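Glutathione S-transferase (Pseudomonas protegens, PDB 4IKH) binds glutathione and probably works as a glutathione transferase, joining the thiol of this tripeptide to electrophilic substrates. Local coordinates at residues A[12-17]-A[59-64]; A[26-31]-A[52-57]; A[36-41]-A[228-233]; A[67-72]-A[88-93]. All coordinates share one frame; numbering follows the deposited sequence.

Contact 1: A[12-17]-A[59-64]; sequences TQKWPA and QMTPEF. With GSH (glutathione), chain B.
Lys14 and Glu63 mark the closest approach of the two backbones, CA to CA 6.7 Å, where an irregular loop passes the first turn of a short helix. No hydrogen bond spans the gap, so side chains make the junction. The buried Trp15 presents the benzo edge of its indole to the stem of Phe64, with Trp15 CZ3 4.0 Å from Phe64 CB. Lys14 CG is anti to its backbone N (chi1 -169°), which lays that methylene over one face of the neighbouring indole. Farther out, the Lys14 and Thr61 side chains cross at about a right angle, with Lys14 CE 4.1 Å from Thr61 CG2. The ammonium then leaves for a salt bridge with Asp58; Lys14 NZ stays 6.9 Å from Glu63 OE2. Thr61 OG1 is hydrogen-bonded to the backbone O of Asp58 and also accepts a weak N-cap bond of 3.3 Å from Phe64 N. Just upstream, Gln59 NE2 gives glutathione O32 a nearly straight bond, 2.9 Å at 171°, gripping the glycyl carboxylate. A loop leading to the first strand is thus packed on an N-capped helix, whose entry carries part of the glutathione site of a thioredoxin-like GST domain.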
# COMPACT_ATOMS: atom_id res chain seq x y z
N THR A 12 24.62 -0.47 11.02
CA THR A 12 25.23 -1.33 12.04
C THR A 12 26.15 -0.56 12.98
O THR A 12 26.71 -1.13 13.92
CB THR A 12 26.02 -2.50 11.41
OG1 THR A 12 27.08 -1.99 10.59
CG2 THR A 12 25.10 -3.37 10.58
N GLN A 13 26.33 0.73 12.73
CA GLN A 13 27.11 1.56 13.63
C GLN A 13 26.28 1.91 14.86
O GLN A 13 26.83 2.21 15.93
CB GLN A 13 27.58 2.83 12.91
CG GLN A 13 28.50 3.72 13.75
CD GLN A 13 29.04 4.91 12.98
OE1 GLN A 13 29.15 4.87 11.75
NE2 GLN A 13 29.39 5.97 13.69
N LYS A 14 24.96 1.88 14.71
CA LYS A 14 24.06 2.12 15.83
C LYS A 14 23.46 0.80 16.33
O LYS A 14 23.21 0.64 17.53
CB LYS A 14 22.94 3.09 15.43
CG LYS A 14 22.13 3.60 16.61
CD LYS A 14 21.09 4.62 16.19
CE LYS A 14 20.82 5.63 17.31
NZ LYS A 14 20.46 5.00 18.61
N TRP A 15 23.23 -0.13 15.41
CA TRP A 15 22.69 -1.44 15.77
C TRP A 15 23.59 -2.57 15.28
O TRP A 15 23.30 -3.20 14.25
CB TRP A 15 21.27 -1.60 15.23
CG TRP A 15 20.29 -0.61 15.83
CD1 TRP A 15 19.73 -0.66 17.07
CD2 TRP A 15 19.78 0.58 15.21
NE1 TRP A 15 18.89 0.41 17.26
CE2 TRP A 15 18.91 1.19 16.13
CE3 TRP A 15 19.97 1.19 13.96
CZ2 TRP A 15 18.23 2.38 15.85
CZ3 TRP A 15 19.29 2.37 13.68
CH2 TRP A 15 18.44 2.95 14.62
N PRO A 16 24.69 -2.84 16.01
CA PRO A 16 25.66 -3.87 15.63
C PRO A 16 25.05 -5.26 15.79
O PRO A 16 24.33 -5.50 16.77
CB PRO A 16 26.80 -3.67 16.63
CG PRO A 16 26.57 -2.33 17.26
CD PRO A 16 25.09 -2.15 17.25
N ALA A 17 25.34 -6.16 14.86
CA ALA A 17 24.74 -7.49 14.87
C ALA A 17 25.48 -8.48 15.76
O ALA A 17 26.62 -8.86 15.48
CB ALA A 17 24.63 -8.03 13.45
N GLN A 59 14.75 7.08 14.55
CA GLN A 59 14.32 6.88 13.18
C GLN A 59 14.72 8.04 12.27
O GLN A 59 14.47 8.01 11.07
CB GLN A 59 12.81 6.62 13.10
CG GLN A 59 11.94 7.88 13.13
CD GLN A 59 11.61 8.34 14.53
OE1 GLN A 59 12.38 8.11 15.47
NE2 GLN A 59 10.46 8.99 14.69
N MSE A 60 15.35 9.06 12.86
CA MSE A 60 15.76 10.25 12.13
C MSE A 60 17.28 10.29 11.91
O MSE A 60 17.78 11.10 11.14
CB MSE A 60 15.30 11.52 12.86
CG MSE A 60 13.79 11.59 13.05
SE MSE A 60 12.84 11.77 11.35
CE MSE A 60 11.02 11.47 12.01
N THR A 61 17.99 9.40 12.60
CA THR A 61 19.44 9.31 12.49
C THR A 61 19.84 8.88 11.07
O THR A 61 19.11 8.12 10.43
CB THR A 61 20.02 8.30 13.50
OG1 THR A 61 19.57 6.98 13.19
CG2 THR A 61 19.60 8.67 14.92
N PRO A 62 20.98 9.39 10.58
CA PRO A 62 21.51 9.01 9.26
C PRO A 62 21.68 7.49 9.15
O PRO A 62 21.50 6.92 8.07
CB PRO A 62 22.87 9.69 9.23
CG PRO A 62 22.71 10.89 10.11
CD PRO A 62 21.79 10.45 11.21
N GLU A 63 22.02 6.85 10.26
CA GLU A 63 22.20 5.40 10.30
C GLU A 63 20.91 4.65 9.93
O GLU A 63 20.96 3.68 9.16
CB GLU A 63 22.70 4.94 11.68
CG GLU A 63 24.11 5.41 12.03
CD GLU A 63 24.11 6.70 12.82
OE1 GLU A 63 23.24 7.56 12.58
OE2 GLU A 63 24.99 6.85 13.70
N PHE A 64 19.78 5.09 10.47
CA PHE A 64 18.51 4.45 10.15
C PHE A 64 18.09 4.81 8.73
O PHE A 64 17.61 3.95 7.99
CB PHE A 64 17.42 4.83 11.17
CG PHE A 64 16.11 4.11 10.95
CD1 PHE A 64 15.97 2.76 11.29
CD2 PHE A 64 15.01 4.77 10.39
CE1 PHE A 64 14.76 2.10 11.08
CE2 PHE A 64 13.80 4.11 10.19
CZ PHE A 64 13.68 2.77 10.53
N1 GSH B . 3.78 2.13 4.89
CA1 GSH B . 4.73 1.95 5.93
C1 GSH B . 4.90 0.49 6.24
O11 GSH B . 3.93 -0.30 6.09
O12 GSH B . 6.02 0.03 6.65
CB1 GSH B . 4.24 2.64 7.16
CG1 GSH B . 5.32 2.49 8.24
CD1 GSH B . 4.99 3.35 9.44
OE1 GSH B . 4.04 4.10 9.43
N2 GSH B . 5.83 3.26 10.64
CA2 GSH B . 5.53 4.07 11.77
C2 GSH B . 6.78 4.91 12.02
O2 GSH B . 7.89 4.39 11.83
CB2 GSH B . 5.27 3.22 12.98
SG2 GSH B . 3.89 2.12 12.73
N3 GSH B . 6.71 6.28 12.46
CA3 GSH B . 7.93 7.02 12.69
C3 GSH B . 7.79 8.41 12.16
O31 GSH B . 6.91 8.67 11.29
O32 GSH B . 8.55 9.31 12.58

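Contact 2: A[26-31]-A[52-57]; sequences YSLPTP and VSFETQ. With GSH (glutathione), chain B.
Tyr26 sets its CB 3.9 Å from Val52 CG2, an apolar contact where the residue just after strand 47-51 meets its parallel neighbour in the thioredoxin-like sheet, strand 23-27. The two segments flank a beta-alpha-beta crossover, in which strand 23-27 leads through helix 31-43 to strand 47-51. Ser27 adds the backbone bond: Val52 N donates to Ser27 O at 2.9 Å, almost straight at 176°, and carries the strand pairing one step into the loop. Leu28 follows, with CG anti to its backbone N (chi1 -166°), and this swings its branched end across to the other segment. There Leu28 CD2 stands squarely over the Phe54 ring, 3.4 Å from the ring centroid and 8° off its normal, a CH-pi contact. Pro29 turns the chain at the centre of an inverse gamma turn, which brings Thr30 to the N-cap of the next helix, where its OG1 bonds Gly33 N beside the ligand's cysteinyl part. Because the Phe54 ring lies between Leu28 and glutathione, an alanine here would probably leave the Leu28 methyl without its aromatic partner and open a gap beside the ligand. On the opposite face of the ring lies glutathione CA3, while Phe54 CZ comes within 3.5 Å of glutathione O2.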
# COMPACT_ATOMS: atom_id res chain seq x y z
N TYR A 26 14.94 -3.85 12.33
CA TYR A 26 14.88 -2.54 12.95
C TYR A 26 13.41 -2.16 13.05
O TYR A 26 12.75 -1.86 12.04
CB TYR A 26 15.69 -1.54 12.14
CG TYR A 26 17.03 -2.09 11.73
CD1 TYR A 26 18.08 -2.16 12.65
CD2 TYR A 26 17.26 -2.57 10.45
CE1 TYR A 26 19.31 -2.67 12.29
CE2 TYR A 26 18.49 -3.10 10.08
CZ TYR A 26 19.51 -3.14 11.01
OH TYR A 26 20.73 -3.65 10.65
N SER A 27 12.88 -2.20 14.27
CA SER A 27 11.44 -2.08 14.45
C SER A 27 11.06 -1.65 15.85
O SER A 27 11.90 -1.21 16.64
CB SER A 27 10.78 -3.42 14.11
OG SER A 27 9.38 -3.29 13.92
N LEU A 28 9.77 -1.80 16.16
CA LEU A 28 9.18 -1.30 17.39
C LEU A 28 7.77 -1.88 17.44
O LEU A 28 7.11 -1.98 16.41
CB LEU A 28 9.12 0.23 17.35
CG LEU A 28 8.86 1.01 18.63
CD1 LEU A 28 9.92 0.73 19.66
CD2 LEU A 28 8.81 2.50 18.31
N PRO A 29 7.31 -2.30 18.63
CA PRO A 29 6.01 -2.98 18.72
C PRO A 29 4.81 -2.12 18.29
O PRO A 29 3.89 -1.90 19.08
CB PRO A 29 5.90 -3.34 20.21
CG PRO A 29 7.32 -3.38 20.69
CD PRO A 29 8.03 -2.32 19.91
N THR A 30 4.82 -1.67 17.04
CA THR A 30 3.72 -0.91 16.46
C THR A 30 2.95 -1.84 15.52
O THR A 30 3.44 -2.93 15.23
CB THR A 30 4.25 0.29 15.69
OG1 THR A 30 4.78 -0.16 14.43
CG2 THR A 30 5.33 0.98 16.49
N PRO A 31 1.75 -1.43 15.06
CA PRO A 31 1.03 -2.32 14.14
C PRO A 31 1.85 -2.68 12.90
O PRO A 31 1.85 -3.84 12.49
CB PRO A 31 -0.18 -1.48 13.70
CG PRO A 31 -0.34 -0.44 14.73
CD PRO A 31 0.99 -0.19 15.36
N VAL A 52 14.08 0.42 17.67
CA VAL A 52 14.28 1.79 17.22
C VAL A 52 13.38 2.71 18.06
O VAL A 52 12.17 2.74 17.85
CB VAL A 52 13.89 1.93 15.74
CG1 VAL A 52 14.10 3.37 15.26
CG2 VAL A 52 14.70 0.97 14.89
N SER A 53 13.97 3.44 19.00
CA SER A 53 13.17 4.26 19.92
C SER A 53 12.80 5.60 19.32
O SER A 53 13.66 6.36 18.88
CB SER A 53 13.89 4.46 21.25
OG SER A 53 13.06 5.15 22.17
N PHE A 54 11.50 5.91 19.33
CA PHE A 54 11.01 7.18 18.80
C PHE A 54 11.27 8.30 19.79
O PHE A 54 11.37 9.47 19.41
CB PHE A 54 9.51 7.09 18.51
CG PHE A 54 9.16 6.16 17.38
CD1 PHE A 54 10.14 5.67 16.53
CD2 PHE A 54 7.84 5.79 17.17
CE1 PHE A 54 9.81 4.81 15.50
CE2 PHE A 54 7.50 4.94 16.14
CZ PHE A 54 8.48 4.44 15.30
N GLU A 55 11.37 7.93 21.07
CA GLU A 55 11.58 8.89 22.14
C GLU A 55 12.92 9.60 21.99
O GLU A 55 13.05 10.78 22.32
CB GLU A 55 11.50 8.19 23.50
CG GLU A 55 10.26 7.33 23.68
CD GLU A 55 10.28 6.52 24.96
OE1 GLU A 55 9.94 5.32 24.90
OE2 GLU A 55 10.61 7.08 26.02
N THR A 56 13.90 8.87 21.48
CA THR A 56 15.23 9.42 21.24
C THR A 56 15.40 9.78 19.77
O THR A 56 16.50 10.14 19.33
CB THR A 56 16.32 8.42 21.65
OG1 THR A 56 16.43 7.39 20.67
CG2 THR A 56 15.99 7.80 23.00
N GLN A 57 14.30 9.69 19.02
CA GLN A 57 14.29 9.99 17.59
C GLN A 57 15.28 9.16 16.78
O GLN A 57 15.92 9.67 15.86
CB GLN A 57 14.53 11.49 17.34
CG GLN A 57 13.33 12.37 17.65
CD GLN A 57 12.98 13.30 16.49
OE1 GLN A 57 13.82 14.08 16.04
NE2 GLN A 57 11.75 13.20 16.01
N1 GSH B . 3.78 2.13 4.89
CA1 GSH B . 4.73 1.95 5.93
C1 GSH B . 4.90 0.49 6.24
O11 GSH B . 3.93 -0.30 6.09
O12 GSH B . 6.02 0.03 6.65
CB1 GSH B . 4.24 2.64 7.16
CG1 GSH B . 5.32 2.49 8.24
CD1 GSH B . 4.99 3.35 9.44
OE1 GSH B . 4.04 4.10 9.43
N2 GSH B . 5.83 3.26 10.64
CA2 GSH B . 5.53 4.07 11.77
C2 GSH B . 6.78 4.91 12.02
O2 GSH B . 7.89 4.39 11.83
CB2 GSH B . 5.27 3.22 12.98
SG2 GSH B . 3.89 2.12 12.73
N3 GSH B . 6.71 6.28 12.46
CA3 GSH B . 7.93 7.02 12.69
C3 GSH B . 7.79 8.41 12.16
O31 GSH B . 6.91 8.67 11.29
O32 GSH B . 8.55 9.31 12.58

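Contact 3: A[36-41]-A[228-233]; sequences VSIMLE and RGLEIP
Ser37, with OG set between its backbone N and carbonyl carbon (chi1 50°), turns its hydroxyl to Gly229, while Glu41, bent at chi2 (-69°), swings its carboxylate out to Arg228. These torsions serve a junction between the two halves of the GST fold: helix 31-43, the first of the thioredoxin-like domain, meets the region around Gly229 of helix 224-229, the last helix of the chain. The backbones come very near, Ile38 CA lying 4.3 Å from Gly229 CA. Glycine makes this possible, since a beta carbon at that position would collide with Ile38 CG1, which instead rests 3.9 Å from Gly229 CA. Gly229 O has two donors, which arrive from opposite faces of its carbonyl plane: Ser37 OG at 2.9 Å, and Ile232 N, which closes a type I turn. In this way the hydroxyl ties helix 31-43 to the turn from Gly229 to Ile232. On the more exposed side, Arg228 NE makes a short salt bridge of 2.5 Å to Glu41 OE1, with a weak second bond from Arg228 NH2 to the same oxygen. The oxygen lies near the guanidinium plane, yet the two flat groups are turned 69° apart, so this is not the flat, two-oxygen pairing. Glu41 OE2 is taken by Tyr47 OH, and Ile232 CD1 touches it from 3.7 Å. Both Ile232 and the cis-linked Pro233 lean on strand 47-51. A water completes the junction, donating to Ser37 OG at 3.1 Å and to Ile232 O at 2.6 Å.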
# COMPACT_ATOMS: atom_id res chain seq x y z
N VAL A 36 6.01 -7.68 10.73
CA VAL A 36 7.24 -8.34 10.31
C VAL A 36 7.80 -9.31 11.36
O VAL A 36 8.28 -10.39 11.01
CB VAL A 36 8.30 -7.28 9.92
CG1 VAL A 36 9.63 -7.94 9.61
CG2 VAL A 36 7.82 -6.47 8.72
N SER A 37 7.73 -8.94 12.63
CA SER A 37 8.18 -9.84 13.70
C SER A 37 7.26 -11.04 13.80
O SER A 37 7.73 -12.16 14.03
CB SER A 37 8.27 -9.12 15.05
OG SER A 37 7.09 -8.39 15.33
N ILE A 38 5.96 -10.82 13.63
CA ILE A 38 5.02 -11.94 13.56
C ILE A 38 5.35 -12.84 12.37
O ILE A 38 5.39 -14.06 12.51
CB ILE A 38 3.57 -11.46 13.48
CG1 ILE A 38 3.09 -11.01 14.86
CG2 ILE A 38 2.66 -12.55 12.93
CD1 ILE A 38 1.68 -10.49 14.86
N MSE A 39 5.62 -12.22 11.22
CA MSE A 39 5.97 -12.96 10.02
C MSE A 39 7.17 -13.88 10.25
O MSE A 39 7.14 -15.07 9.91
CB MSE A 39 6.29 -12.00 8.87
CG MSE A 39 6.65 -12.69 7.58
SE MSE A 39 5.22 -13.88 7.00
CE MSE A 39 5.99 -14.50 5.32
N LEU A 40 8.22 -13.32 10.84
CA LEU A 40 9.46 -14.05 11.06
C LEU A 40 9.24 -15.21 12.04
O LEU A 40 9.77 -16.31 11.86
CB LEU A 40 10.56 -13.10 11.54
CG LEU A 40 11.09 -12.10 10.50
CD1 LEU A 40 11.83 -10.92 11.14
CD2 LEU A 40 11.98 -12.82 9.51
N GLU A 41 8.43 -14.96 13.07
CA GLU A 41 8.07 -16.00 14.04
C GLU A 41 7.25 -17.12 13.39
O GLU A 41 7.41 -18.29 13.74
CB GLU A 41 7.28 -15.40 15.21
CG GLU A 41 8.06 -14.48 16.14
CD GLU A 41 9.09 -15.22 16.98
OE1 GLU A 41 8.84 -16.39 17.35
OE2 GLU A 41 10.15 -14.63 17.27
N ARG A 228 4.15 -13.99 20.53
CA ARG A 228 5.55 -13.58 20.65
C ARG A 228 5.81 -12.30 19.87
O ARG A 228 6.35 -11.33 20.41
CB ARG A 228 6.46 -14.70 20.15
CG ARG A 228 6.20 -16.05 20.81
CD ARG A 228 7.34 -17.03 20.58
NE ARG A 228 7.47 -17.42 19.18
CZ ARG A 228 6.98 -18.54 18.67
NH1 ARG A 228 6.33 -19.40 19.45
NH2 ARG A 228 7.15 -18.81 17.38
N GLY A 229 5.43 -12.29 18.59
CA GLY A 229 5.72 -11.18 17.70
C GLY A 229 5.15 -9.83 18.13
O GLY A 229 5.71 -8.78 17.80
N LEU A 230 4.04 -9.86 18.87
CA LEU A 230 3.37 -8.63 19.29
C LEU A 230 4.21 -7.82 20.27
O LEU A 230 4.05 -6.59 20.37
CB LEU A 230 2.00 -8.95 19.89
CG LEU A 230 0.89 -9.33 18.91
CD1 LEU A 230 -0.28 -9.98 19.64
CD2 LEU A 230 0.42 -8.10 18.16
N GLU A 231 5.11 -8.49 20.98
CA GLU A 231 5.95 -7.83 21.99
C GLU A 231 7.35 -7.49 21.48
O GLU A 231 8.18 -6.95 22.22
CB GLU A 231 6.09 -8.72 23.23
CG GLU A 231 4.81 -9.44 23.62
CD GLU A 231 3.71 -8.48 24.06
OE1 GLU A 231 4.02 -7.32 24.38
OE2 GLU A 231 2.53 -8.91 24.08
N ILE A 232 7.60 -7.78 20.21
CA ILE A 232 8.95 -7.69 19.65
C ILE A 232 9.17 -6.45 18.78
O ILE A 232 8.38 -6.17 17.88
CB ILE A 232 9.27 -8.97 18.86
CG1 ILE A 232 9.22 -10.18 19.80
CG2 ILE A 232 10.62 -8.87 18.18
CD1 ILE A 232 9.79 -11.46 19.21
N PRO A 233 10.26 -5.70 19.04
CA PRO A 233 11.22 -5.94 20.13
C PRO A 233 10.80 -5.30 21.45
O PRO A 233 10.79 -4.07 21.58
CB PRO A 233 12.51 -5.29 19.60
CG PRO A 233 12.03 -4.19 18.70
CD PRO A 233 10.74 -4.67 18.09
O HOH W 1 8.41 -5.63 15.36

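Contact 4: A[67-72]-A[88-93]; sequences VSPNNK and ALFESG. With GSH (glutathione), chain B.
Beside the glutathione site, Phe90 packs against Ser68, Pro69 and Asn70, on the last strand of the thioredoxin-like sheet. Phe90 has CG in the crowded position between backbone N and carbonyl carbon (chi1 70°), which throws the ring across the turn 68-71. Pro69 CD lies 3.5 Å from Phe90 CE1, and Asn70 CB sits 3.8 Å from Phe90 CE2. Trp120 of the second subunit meets the same ring edge-to-face, so an alanine here would probably open a gap between the turn and the subunit interface and leave that indole without its aromatic mate. Ser68 OG steadies the turn from within by donating to Lys72 O at 2.9 Å. Asn70 OD1 is taken by Arg161 of the second subunit; Asn70 ND2 donates to a water, which passes a 2.8 Å bond to Glu91 OE2. The other carboxylate oxygen, Glu91 OE1, accepts from glutathione N1 at 2.7 Å. Glu91 and Ser92, at a helix start, form the familiar GST grip on the gamma-glutamyl end, and the helix dipole may favour the bound carboxylate. Ser92 N donates to glutathione O12 at 2.8 Å, while Lys72 NZ holds the far carboxylate, 3.1 Å from glutathione O31.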
# COMPACT_ATOMS: atom_id res chain seq x y z
N VAL A 67 18.82 2.58 5.61
CA VAL A 67 18.01 1.40 5.28
C VAL A 67 16.54 1.75 5.09
O VAL A 67 15.79 1.01 4.44
CB VAL A 67 18.18 0.26 6.34
CG1 VAL A 67 19.64 -0.14 6.47
CG2 VAL A 67 17.61 0.67 7.69
N SER A 68 16.12 2.88 5.64
CA SER A 68 14.74 3.36 5.49
C SER A 68 14.71 4.87 5.34
O SER A 68 14.57 5.59 6.33
CB SER A 68 13.85 2.93 6.68
OG SER A 68 12.56 3.53 6.59
N PRO A 69 14.84 5.35 4.09
CA PRO A 69 14.88 6.79 3.77
C PRO A 69 13.58 7.48 4.13
O PRO A 69 13.55 8.71 4.17
CB PRO A 69 15.05 6.81 2.24
CG PRO A 69 15.38 5.42 1.83
CD PRO A 69 14.94 4.49 2.90
N ASN A 70 12.51 6.72 4.39
CA ASN A 70 11.22 7.31 4.75
C ASN A 70 11.13 7.61 6.24
O ASN A 70 10.08 8.02 6.73
CB ASN A 70 10.07 6.37 4.35
CG ASN A 70 8.72 7.06 4.37
OD1 ASN A 70 8.61 8.26 4.12
ND2 ASN A 70 7.67 6.30 4.69
N ASN A 71 12.23 7.38 6.96
CA ASN A 71 12.29 7.54 8.42
C ASN A 71 11.22 6.78 9.19
O ASN A 71 10.77 7.23 10.24
CB ASN A 71 12.35 9.02 8.86
CG ASN A 71 11.03 9.78 8.63
OD1 ASN A 71 10.07 9.63 9.39
ND2 ASN A 71 11.00 10.61 7.59
N LYS A 72 10.82 5.63 8.69
CA LYS A 72 9.83 4.82 9.35
C LYS A 72 10.16 3.33 9.50
O LYS A 72 10.71 2.73 8.62
CB LYS A 72 8.50 4.96 8.64
CG LYS A 72 7.85 6.31 8.75
CD LYS A 72 6.51 6.27 8.08
CE LYS A 72 6.02 7.64 7.71
NZ LYS A 72 5.16 8.16 8.77
N ALA A 88 18.78 -4.53 2.02
CA ALA A 88 18.00 -3.70 2.92
C ALA A 88 16.62 -3.48 2.31
O ALA A 88 16.49 -3.35 1.09
CB ALA A 88 18.70 -2.37 3.16
N LEU A 89 15.59 -3.47 3.16
CA LEU A 89 14.23 -3.18 2.71
C LEU A 89 13.46 -2.39 3.77
O LEU A 89 13.63 -2.62 4.97
CB LEU A 89 13.47 -4.47 2.41
CG LEU A 89 13.78 -5.26 1.15
CD1 LEU A 89 12.95 -6.55 1.13
CD2 LEU A 89 13.52 -4.43 -0.10
N PHE A 90 12.64 -1.44 3.32
CA PHE A 90 11.65 -0.84 4.19
C PHE A 90 10.27 -1.10 3.59
O PHE A 90 10.17 -1.71 2.52
CB PHE A 90 11.93 0.66 4.49
CG PHE A 90 11.72 1.59 3.32
CD1 PHE A 90 12.69 1.73 2.34
CD2 PHE A 90 10.58 2.39 3.25
CE1 PHE A 90 12.52 2.62 1.28
CE2 PHE A 90 10.40 3.27 2.19
CZ PHE A 90 11.37 3.39 1.20
N GLU A 91 9.23 -0.64 4.28
CA GLU A 91 7.82 -0.94 3.95
C GLU A 91 7.43 -2.36 4.38
O GLU A 91 7.97 -3.37 3.90
CB GLU A 91 7.48 -0.66 2.47
CG GLU A 91 7.56 0.82 2.08
CD GLU A 91 6.45 1.66 2.71
OE1 GLU A 91 5.34 1.11 2.98
OE2 GLU A 91 6.69 2.86 2.94
N SER A 92 6.50 -2.43 5.32
CA SER A 92 6.10 -3.70 5.89
C SER A 92 5.60 -4.66 4.81
O SER A 92 6.02 -5.83 4.77
CB SER A 92 5.04 -3.47 6.97
OG SER A 92 3.91 -2.76 6.48
N GLY A 93 4.75 -4.16 3.92
CA GLY A 93 4.16 -4.99 2.88
C GLY A 93 5.19 -5.60 1.95
O GLY A 93 5.04 -6.76 1.53
N1 GSH B . 3.78 2.13 4.89
CA1 GSH B . 4.73 1.95 5.93
C1 GSH B . 4.90 0.49 6.24
O11 GSH B . 3.93 -0.30 6.09
O12 GSH B . 6.02 0.03 6.65
CB1 GSH B . 4.24 2.64 7.16
CG1 GSH B . 5.32 2.49 8.24
CD1 GSH B . 4.99 3.35 9.44
OE1 GSH B . 4.04 4.10 9.43
N2 GSH B . 5.83 3.26 10.64
CA2 GSH B . 5.53 4.07 11.77
C2 GSH B . 6.78 4.91 12.02
O2 GSH B . 7.89 4.39 11.83
CB2 GSH B . 5.27 3.22 12.98
SG2 GSH B . 3.89 2.12 12.73
N3 GSH B . 6.71 6.28 12.46
CA3 GSH B . 7.93 7.02 12.69
C3 GSH B . 7.79 8.41 12.16
O31 GSH B . 6.91 8.67 11.29
O32 GSH B . 8.55 9.31 12.58
O HOH W 2 8.23 3.39 5.19

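From the N terminus, the loop 12-17 opens contact 1, which closes a loop of some forty residues at helix 62-65. Contact 2 lies wholly within that loop and shuts the smaller beta-alpha-beta span around helix 31-43. Contact 4 follows in series, after contact 1 has closed, and joins the next turn to the last strand of the sheet. Contact 3 crosses contacts 1 and 2 and encloses contact 4, bringing the C-terminal end back to the first helix; its Pro233 packs on Leu28. Contacts 1, 2 and 4 share one glutathione, whereas contact 3 ties the domain carrying them to the helical half.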